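Long-range contacts in putative phosphomethylpyrimidine kinase (Bacteroides thetaiotaomicron, PDB 3MBH), which probably phosphorylates pyridoxal, a form of vitamin B6, at the expense of ATP, as a ribokinase-type kinase: residues Leu41-Leu46 and Thr83-Ser88; Thr50-Phe55 and Asp265-Ile270; His194-Tyr199 and Cys213-Ala218. All blocks are in the same frame, centred on the assembly; numbering follows the deposited sequence. Where two conformers were deposited one is given.

Contact 1 of 3, residues Leu41-Leu46 and Thr83-Ser88; sequences LPTAVL and TGYLGS. With PXL (3-hydroxy-5-(hydroxymethyl)-2-methylisonicotinaldehyde), chain G.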
# COMPACT_ATOMS: atom_id res chain seq x y z
N LEU A 41 19.19 -13.58 -21.83
CA LEU A 41 20.15 -14.27 -22.70
C LEU A 41 20.27 -15.68 -22.12
O LEU A 41 21.10 -15.92 -21.27
CB LEU A 41 21.51 -13.60 -22.68
CG LEU A 41 22.54 -14.16 -23.67
CD1 LEU A 41 22.00 -14.10 -25.10
CD2 LEU A 41 23.87 -13.40 -23.52
N PRO A 42 19.42 -16.61 -22.57
CA PRO A 42 19.29 -17.89 -21.92
C PRO A 42 20.47 -18.82 -22.21
O PRO A 42 20.91 -18.90 -23.35
CB PRO A 42 17.97 -18.43 -22.50
CG PRO A 42 17.88 -17.79 -23.87
CD PRO A 42 18.45 -16.43 -23.67
N THR A 43 21.00 -19.45 -21.17
CA THR A 43 22.22 -20.27 -21.25
C THR A 43 21.92 -21.73 -21.54
O THR A 43 22.80 -22.47 -22.02
CB THR A 43 23.01 -20.15 -19.96
OG1 THR A 43 22.18 -20.58 -18.86
CG2 THR A 43 23.48 -18.61 -19.73
N ALA A 44 20.69 -22.14 -21.24
CA ALA A 44 20.26 -23.53 -21.29
C ALA A 44 18.76 -23.56 -21.07
O ALA A 44 18.22 -22.64 -20.48
CB ALA A 44 20.95 -24.40 -20.22
N VAL A 45 18.13 -24.64 -21.50
CA VAL A 45 16.74 -24.96 -21.18
C VAL A 45 16.65 -26.26 -20.40
O VAL A 45 17.18 -27.28 -20.84
CB VAL A 45 15.88 -25.01 -22.42
CG1 VAL A 45 14.44 -25.53 -22.10
CG2 VAL A 45 15.78 -23.58 -22.94
N LEU A 46 16.01 -26.22 -19.25
CA LEU A 46 15.83 -27.41 -18.43
C LEU A 46 14.37 -27.56 -17.99
O LEU A 46 13.69 -26.57 -17.76
CB LEU A 46 16.74 -27.37 -17.18
CG LEU A 46 18.29 -27.20 -17.33
CD1 LEU A 46 18.72 -25.73 -17.51
CD2 LEU A 46 19.01 -27.77 -16.08
N THR A 83 24.81 -12.27 -14.49
CA THR A 83 25.03 -13.62 -14.94
C THR A 83 24.88 -14.61 -13.81
O THR A 83 25.15 -14.30 -12.65
CB THR A 83 26.47 -13.79 -15.56
OG1 THR A 83 27.47 -13.87 -14.53
CG2 THR A 83 26.78 -12.69 -16.49
N GLY A 84 24.51 -15.83 -14.18
CA GLY A 84 24.44 -16.94 -13.24
C GLY A 84 24.81 -18.28 -13.86
O GLY A 84 25.95 -18.48 -14.41
N TYR A 85 23.91 -19.23 -13.72
CA TYR A 85 24.15 -20.58 -14.22
C TYR A 85 24.40 -20.54 -15.73
O TYR A 85 23.59 -20.09 -16.48
CB TYR A 85 22.96 -21.47 -13.87
CG TYR A 85 23.10 -22.95 -14.20
CD1 TYR A 85 22.99 -23.39 -15.52
CD2 TYR A 85 23.37 -23.91 -13.20
CE1 TYR A 85 23.12 -24.72 -15.84
CE2 TYR A 85 23.48 -25.23 -13.53
CZ TYR A 85 23.36 -25.63 -14.87
OH TYR A 85 23.46 -26.95 -15.22
N LEU A 86 25.54 -21.07 -16.16
CA LEU A 86 25.93 -21.15 -17.56
C LEU A 86 25.86 -22.58 -18.06
O LEU A 86 26.02 -23.53 -17.31
CB LEU A 86 27.36 -20.61 -17.75
CG LEU A 86 27.59 -19.22 -17.20
CD1 LEU A 86 29.07 -18.74 -17.42
CD2 LEU A 86 26.62 -18.19 -17.78
N GLY A 87 25.60 -22.74 -19.33
CA GLY A 87 25.31 -24.06 -19.89
C GLY A 87 26.46 -24.90 -20.42
O GLY A 87 26.27 -26.08 -20.73
N SER A 88 27.66 -24.31 -20.58
CA SER A 88 28.84 -25.07 -20.91
C SER A 88 30.08 -24.22 -20.58
O SER A 88 29.99 -23.03 -20.40
CB SER A 88 28.85 -25.46 -22.42
OG SER A 88 29.28 -24.34 -23.22
OP4 PXL G . 21.59 -20.73 -9.43
C5A PXL G . 21.22 -22.03 -9.02
C5 PXL G . 20.82 -22.85 -10.25
C6 PXL G . 20.50 -22.32 -11.49
N1 PXL G . 20.19 -23.10 -12.53
C2 PXL G . 20.10 -24.44 -12.52
C3 PXL G . 20.40 -25.12 -11.25
C4 PXL G . 20.80 -24.27 -10.10
C4A PXL G . 21.07 -24.78 -8.76
O4A PXL G . 20.71 -25.91 -8.61
O3 PXL G . 20.41 -26.45 -11.09
C2A PXL G . 19.67 -25.11 -13.82

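Contact 2 of 3, residues Thr50-Phe55 and Asp265-Ile270; sequences TQYPGF and DNREGI. With PXL (3-hydroxy-5-(hydroxymethyl)-2-methylisonicotinaldehyde), chain G.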
# COMPACT_ATOMS: atom_id res chain seq x y z
N THR A 50 18.86 -28.74 -11.37
CA THR A 50 19.70 -29.95 -11.31
C THR A 50 19.88 -30.58 -9.91
O THR A 50 20.65 -31.52 -9.74
CB THR A 50 21.08 -29.67 -11.92
OG1 THR A 50 21.76 -28.67 -11.14
CG2 THR A 50 20.94 -29.20 -13.36
N GLN A 51 19.17 -30.08 -8.91
CA GLN A 51 19.14 -30.72 -7.59
C GLN A 51 17.94 -31.68 -7.43
O GLN A 51 17.78 -32.34 -6.42
CB GLN A 51 19.21 -29.69 -6.48
CG GLN A 51 20.46 -28.78 -6.55
CD GLN A 51 20.64 -27.89 -5.34
OE1 GLN A 51 20.73 -28.40 -4.22
NE2 GLN A 51 20.75 -26.57 -5.54
N TYR A 52 17.09 -31.76 -8.43
CA TYR A 52 16.18 -32.89 -8.55
C TYR A 52 16.97 -34.13 -9.05
O TYR A 52 18.07 -34.02 -9.65
CB TYR A 52 15.02 -32.54 -9.51
CG TYR A 52 13.90 -31.70 -8.90
CD1 TYR A 52 12.94 -32.27 -8.10
CD2 TYR A 52 13.80 -30.35 -9.16
CE1 TYR A 52 11.91 -31.52 -7.57
CE2 TYR A 52 12.79 -29.58 -8.62
CZ TYR A 52 11.84 -30.17 -7.84
OH TYR A 52 10.85 -29.42 -7.33
N PRO A 53 16.40 -35.33 -8.86
CA PRO A 53 17.17 -36.50 -9.31
C PRO A 53 17.47 -36.50 -10.82
O PRO A 53 18.50 -37.00 -11.24
CB PRO A 53 16.30 -37.69 -8.91
CG PRO A 53 15.27 -37.13 -7.94
CD PRO A 53 15.16 -35.67 -8.15
N GLY A 54 16.62 -35.90 -11.64
CA GLY A 54 16.86 -35.93 -13.07
C GLY A 54 16.35 -34.60 -13.65
O GLY A 54 15.65 -33.82 -12.98
N PHE A 55 16.73 -34.36 -14.89
CA PHE A 55 16.30 -33.18 -15.57
C PHE A 55 16.59 -33.33 -17.05
O PHE A 55 17.53 -34.01 -17.41
CB PHE A 55 17.04 -31.93 -15.03
CG PHE A 55 18.54 -32.10 -14.97
CD1 PHE A 55 19.16 -32.65 -13.85
CD2 PHE A 55 19.32 -31.70 -16.01
CE1 PHE A 55 20.55 -32.78 -13.80
CE2 PHE A 55 20.71 -31.84 -15.97
CZ PHE A 55 21.31 -32.42 -14.89
N ASP A 265 7.90 -29.54 -0.15
CA ASP A 265 9.08 -30.05 -0.83
C ASP A 265 10.01 -28.89 -1.07
O ASP A 265 9.84 -28.13 -2.03
CB ASP A 265 8.67 -30.67 -2.17
CG ASP A 265 9.82 -31.27 -2.92
OD1 ASP A 265 10.99 -31.20 -2.48
OD2 ASP A 265 9.55 -31.80 -4.01
N ASN A 266 11.00 -28.76 -0.19
CA ASN A 266 11.96 -27.68 -0.21
C ASN A 266 12.70 -27.56 -1.53
O ASN A 266 13.25 -26.51 -1.82
CB ASN A 266 12.99 -27.80 0.90
CG ASN A 266 12.41 -27.63 2.27
OD1 ASN A 266 11.25 -27.29 2.47
ND2 ASN A 266 13.26 -27.87 3.26
N ARG A 267 12.69 -28.60 -2.35
CA ARG A 267 13.31 -28.45 -3.66
C ARG A 267 12.55 -27.44 -4.55
O ARG A 267 13.08 -26.95 -5.54
CB ARG A 267 13.45 -29.79 -4.37
CG ARG A 267 14.37 -30.78 -3.61
CD ARG A 267 14.23 -32.21 -4.18
NE ARG A 267 12.86 -32.66 -4.20
CZ ARG A 267 12.45 -33.84 -4.68
NH1 ARG A 267 13.31 -34.68 -5.23
NH2 ARG A 267 11.17 -34.13 -4.68
N GLU A 268 11.30 -27.13 -4.22
CA GLU A 268 10.49 -26.18 -5.03
C GLU A 268 10.96 -24.76 -4.80
O GLU A 268 10.57 -23.85 -5.55
CB GLU A 268 9.00 -26.36 -4.78
CG GLU A 268 8.50 -27.67 -5.36
CD GLU A 268 7.04 -27.93 -5.15
OE1 GLU A 268 6.31 -26.99 -4.82
OE2 GLU A 268 6.61 -29.10 -5.34
N GLY A 269 11.78 -24.53 -3.76
CA GLY A 269 12.29 -23.22 -3.47
C GLY A 269 11.52 -22.44 -2.43
O GLY A 269 10.52 -22.92 -1.86
N ILE A 270 11.98 -21.23 -2.19
CA ILE A 270 11.20 -20.26 -1.40
C ILE A 270 9.85 -19.97 -2.02
O ILE A 270 9.66 -20.18 -3.23
CB ILE A 270 12.01 -18.98 -1.11
CG1 ILE A 270 12.23 -18.14 -2.37
CG2 ILE A 270 13.32 -19.40 -0.48
CD1 ILE A 270 12.57 -16.66 -2.13
OP4 PXL G . 21.59 -20.73 -9.43
C5A PXL G . 21.22 -22.03 -9.02
C5 PXL G . 20.82 -22.85 -10.25
C6 PXL G . 20.50 -22.32 -11.49
N1 PXL G . 20.19 -23.10 -12.53
C2 PXL G . 20.10 -24.44 -12.52
C3 PXL G . 20.40 -25.12 -11.25
C4 PXL G . 20.80 -24.27 -10.10
C4A PXL G . 21.07 -24.78 -8.76
O4A PXL G . 20.71 -25.91 -8.61
O3 PXL G . 20.41 -26.45 -11.09
C2A PXL G . 19.67 -25.11 -13.82
O HOH W 1 16.75 -34.57 -5.26
O HOH W 2 8.81 -30.80 -6.38

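Contact 3 of 3, residues His194-Tyr199 and Cys213-Ala218; sequences HKTSVY and CPYLPA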
# COMPACT_ATOMS: atom_id res chain seq x y z
N HIS A 194 21.37 -23.49 13.16
CA HIS A 194 20.14 -23.09 12.49
C HIS A 194 20.35 -21.77 11.74
O HIS A 194 19.40 -21.21 11.18
CB HIS A 194 18.99 -22.95 13.49
CG HIS A 194 18.83 -24.13 14.41
ND1 HIS A 194 17.90 -25.13 14.19
CD2 HIS A 194 19.48 -24.46 15.55
CE1 HIS A 194 17.99 -26.02 15.16
NE2 HIS A 194 18.93 -25.64 16.00
N LYS A 195 21.58 -21.27 11.72
CA LYS A 195 21.87 -19.97 11.16
C LYS A 195 22.91 -19.98 10.07
O LYS A 195 23.76 -20.84 10.00
CB LYS A 195 22.30 -18.99 12.27
CG LYS A 195 21.20 -18.75 13.31
CD LYS A 195 21.58 -17.63 14.24
CE LYS A 195 20.44 -17.37 15.23
NZ LYS A 195 20.82 -16.32 16.21
N THR A 196 22.83 -18.93 9.28
CA THR A 196 23.72 -18.64 8.21
C THR A 196 24.20 -17.19 8.38
O THR A 196 23.50 -16.35 9.00
CB THR A 196 22.97 -18.86 6.85
OG1 THR A 196 23.92 -18.92 5.82
CG2 THR A 196 22.02 -17.73 6.53
N SER A 197 25.41 -16.91 7.89
CA SER A 197 25.90 -15.53 7.74
C SER A 197 26.28 -15.21 6.29
O SER A 197 26.51 -16.11 5.47
CB SER A 197 27.05 -15.23 8.70
OG SER A 197 27.97 -16.30 8.72
N VAL A 198 26.26 -13.91 6.00
CA VAL A 198 26.69 -13.36 4.74
C VAL A 198 27.78 -12.35 5.10
O VAL A 198 27.65 -11.58 6.07
CB VAL A 198 25.54 -12.67 3.98
CG1 VAL A 198 26.06 -11.96 2.71
CG2 VAL A 198 24.38 -13.66 3.63
N TYR A 199 28.87 -12.37 4.36
CA TYR A 199 29.99 -11.46 4.55
C TYR A 199 30.15 -10.69 3.24
O TYR A 199 29.79 -11.21 2.17
CB TYR A 199 31.25 -12.23 4.85
CG TYR A 199 31.30 -12.87 6.21
CD1 TYR A 199 30.61 -14.05 6.50
CD2 TYR A 199 32.10 -12.31 7.22
CE1 TYR A 199 30.70 -14.63 7.78
CE2 TYR A 199 32.22 -12.90 8.46
CZ TYR A 199 31.50 -14.03 8.75
OH TYR A 199 31.67 -14.59 10.01
N CYS A 213 21.63 -14.60 9.84
CA CYS A 213 20.21 -14.82 9.70
C CYS A 213 19.80 -16.20 10.11
O CYS A 213 20.61 -17.14 10.03
CB CYS A 213 19.82 -14.59 8.26
SG CYS A 213 20.21 -12.91 7.74
N PRO A 214 18.55 -16.34 10.56
CA PRO A 214 18.12 -17.64 11.01
C PRO A 214 17.44 -18.39 9.88
O PRO A 214 16.21 -18.57 9.88
CB PRO A 214 17.16 -17.31 12.15
CG PRO A 214 16.51 -16.02 11.67
CD PRO A 214 17.52 -15.32 10.84
N TYR A 215 18.25 -18.76 8.90
CA TYR A 215 17.79 -19.63 7.84
C TYR A 215 18.98 -20.31 7.22
O TYR A 215 20.14 -19.88 7.39
CB TYR A 215 16.93 -18.91 6.81
CG TYR A 215 17.64 -17.86 5.95
CD1 TYR A 215 18.38 -18.22 4.84
CD2 TYR A 215 17.54 -16.50 6.24
CE1 TYR A 215 19.00 -17.26 4.03
CE2 TYR A 215 18.16 -15.52 5.43
CZ TYR A 215 18.91 -15.92 4.33
OH TYR A 215 19.56 -14.98 3.57
N LEU A 216 18.68 -21.42 6.56
CA LEU A 216 19.68 -22.24 5.92
C LEU A 216 19.37 -22.27 4.41
O LEU A 216 18.55 -23.06 3.96
CB LEU A 216 19.62 -23.64 6.53
CG LEU A 216 19.95 -23.70 8.03
CD1 LEU A 216 19.69 -25.13 8.65
CD2 LEU A 216 21.41 -23.22 8.32
N PRO A 217 20.06 -21.41 3.63
CA PRO A 217 19.72 -21.18 2.23
C PRO A 217 19.92 -22.40 1.36
O PRO A 217 19.19 -22.59 0.38
CB PRO A 217 20.69 -20.06 1.79
CG PRO A 217 21.78 -20.11 2.79
CD PRO A 217 21.16 -20.54 4.06
N ALA A 218 20.85 -23.25 1.76
CA ALA A 218 21.23 -24.45 1.02
C ALA A 218 20.09 -25.46 1.01
O ALA A 218 20.03 -26.30 0.15
CB ALA A 218 22.46 -25.08 1.64

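Contact 1 of 3, residues Leu41-Leu46 and Thr83-Ser88
One wall of the pyridoxal pocket is built where Thr-43, on the segment that carries strand 44-46 of the central sheet, meets Tyr-85 in the loop that leads from strand 80-83 to helix 91-102. A single hydrogen bond joins the two: Thr-43 OG1 donates to Tyr-85 O over 2.8 Å, tilted 26° from the carbonyl plane. With chi1 at 59°, OG1 sits between the backbone N and the carbonyl carbon, while CG2, beside the backbone N, touches Leu-86 CD2 at 3.7 Å. Gly-87 comes close to the same residue, its CA 3.7 Å from Thr-43 O; a side chain there would collide with that oxygen. Gln-91 ties the two segments again, since its amide bonds both Thr-43 O and Gly-87 N.

Tyr-85 turns its ring to the ligand. Its CG is anti to the backbone N (chi1 -174°), and one face receives the methyl C2A of PXL, 3.7 Å above the ring plane and over its centre. Tyr-85 CD2 is 3.3 Å from PXL N1, and Leu-46 CD2 meets PXL C2A at 3.6 Å. The chemistry is thus divided: the threonine hydroxyl anchors the carbonyl of Tyr-85, while aromatic and aliphatic surfaces pack on the N1 and C2-methyl side of pyridoxal.

Contact 2 of 3, residues Thr50-Phe55 and Asp265-Ile270
Tyr-52 lays its ring across the side chain of Arg-267, joining the pyridoxal-binding loop between strands 44-46 and 57-59 to the Asx turn and short 3-10 segment that precede helix 272-275. Arg-267 CB makes a CH-pi contact over the ring face, 4.2 Å from the centroid of Tyr-52. Farther out the arginine chain bends at chi3 (-54°), which sets NE, and Tyr-52 CE1 lies over the centre of the guanidinium, whose plane is 45° from that of the ring. Pro-53 CD packs against Arg-267 NH1 at 3.6 Å.

Asp-265 holds the guanidinium in place. Arg-267 grips it side-on with two nitrogens, NE donating to the syn lone pair of Asp-265 OD1 and NH2 forming a salt bridge to Asp-265 OD2 at 2.9 Å. Asp-265 OD1 also takes the backbone N of Arg-267 from above the carboxylate plane, which makes the Asx turn. One water gathers the tips: Tyr-52 OH donates to it at 2.6 Å, and it donates in turn to Asp-265 OD2 and Glu-268 OE2. A second water, donating to Gln-51 O, is only weakly bonded to Arg-267 NH1. His-49 stacks on Tyr-52 and also bonds Arg-267 O, while Leu-74 of the second subunit packs against the tyrosine.

The two residues just before Tyr-52 bind the ligand. Thr-50 N donates to PXL O3, and Thr-50 OG1 shares a hydrogen bond with the same oxygen at 2.6 Å. Gln-51 NE2 donates to PXL O4A at 3.1 Å.

Contact 3 of 3, residues His194-Tyr199 and Cys213-Ala218
Thr-196 and Cys-213 form an antiparallel hydrogen-bonded pair, and two backbone bonds carry it: Thr-196 N donates to Cys-213 O at 2.9 Å, and Cys-213 N donates to Thr-196 O at 2.7 Å. Cys-213 O has further company. It takes a CA-H...O contact from Lys-195 CA at 3.3 Å, and Tyr-215 N bonds it weakly across the inverse gamma turn centred on Pro-214.

The side-chain packing gathers round Thr-196. Its CG2, placed between the backbone N and the carbonyl carbon, makes a CH-pi contact over one face of Tyr-215, 4.1 Å from the ring centroid and offset toward the rim. Ile-256, Ile-252 and Thr-249 of helix 241-257 also pack on Tyr-215. The fit is tight, for Thr-196 CG2 is also 3.0 Å from Tyr-215 O. Thr-196 OG1, anti to the backbone N, meets Pro-217 CD tip to tip at 3.7 Å. An alanine here would probably open a gap over the Tyr-215 face and leave the Pro-217 ring without the OG1 contact. Leu-216 reaches back to the strand, its CD2 3.7 Å from Lys-195 O.

Among charged groups, Lys-195 NZ forms a salt bridge with Glu-192, just before the segment. The arrangement is that of the open end of a beta hairpin, strands 195-202 and 207-213, where the second strand leaves the pairing and turns toward helix 223-236.

Overall arrangement
Contacts 1 and 2 work on the same pyridoxal, with centres 17 Å apart and segments that alternate along the chain. They touch directly: Tyr-85 OH packs on Thr-50 CG2 at 3.9 Å, and Leu-46 CD2 on Phe-55 CD2 at 3.9 Å. Contact 1 supplies a nonpolar wall to the ligand and contact 2 polar groups, and Asp-225 bonds the ligand as well. Both also reach the second subunit. Contact 3 lies in the chain segment enclosed by contact 2, about 5 Å from it at the nearest atoms but without touching. It shares the central sheet with contact 1, on the opposite side of the chain's centre, and its Pro-217 side chain is about 11 Å from pyridoxal.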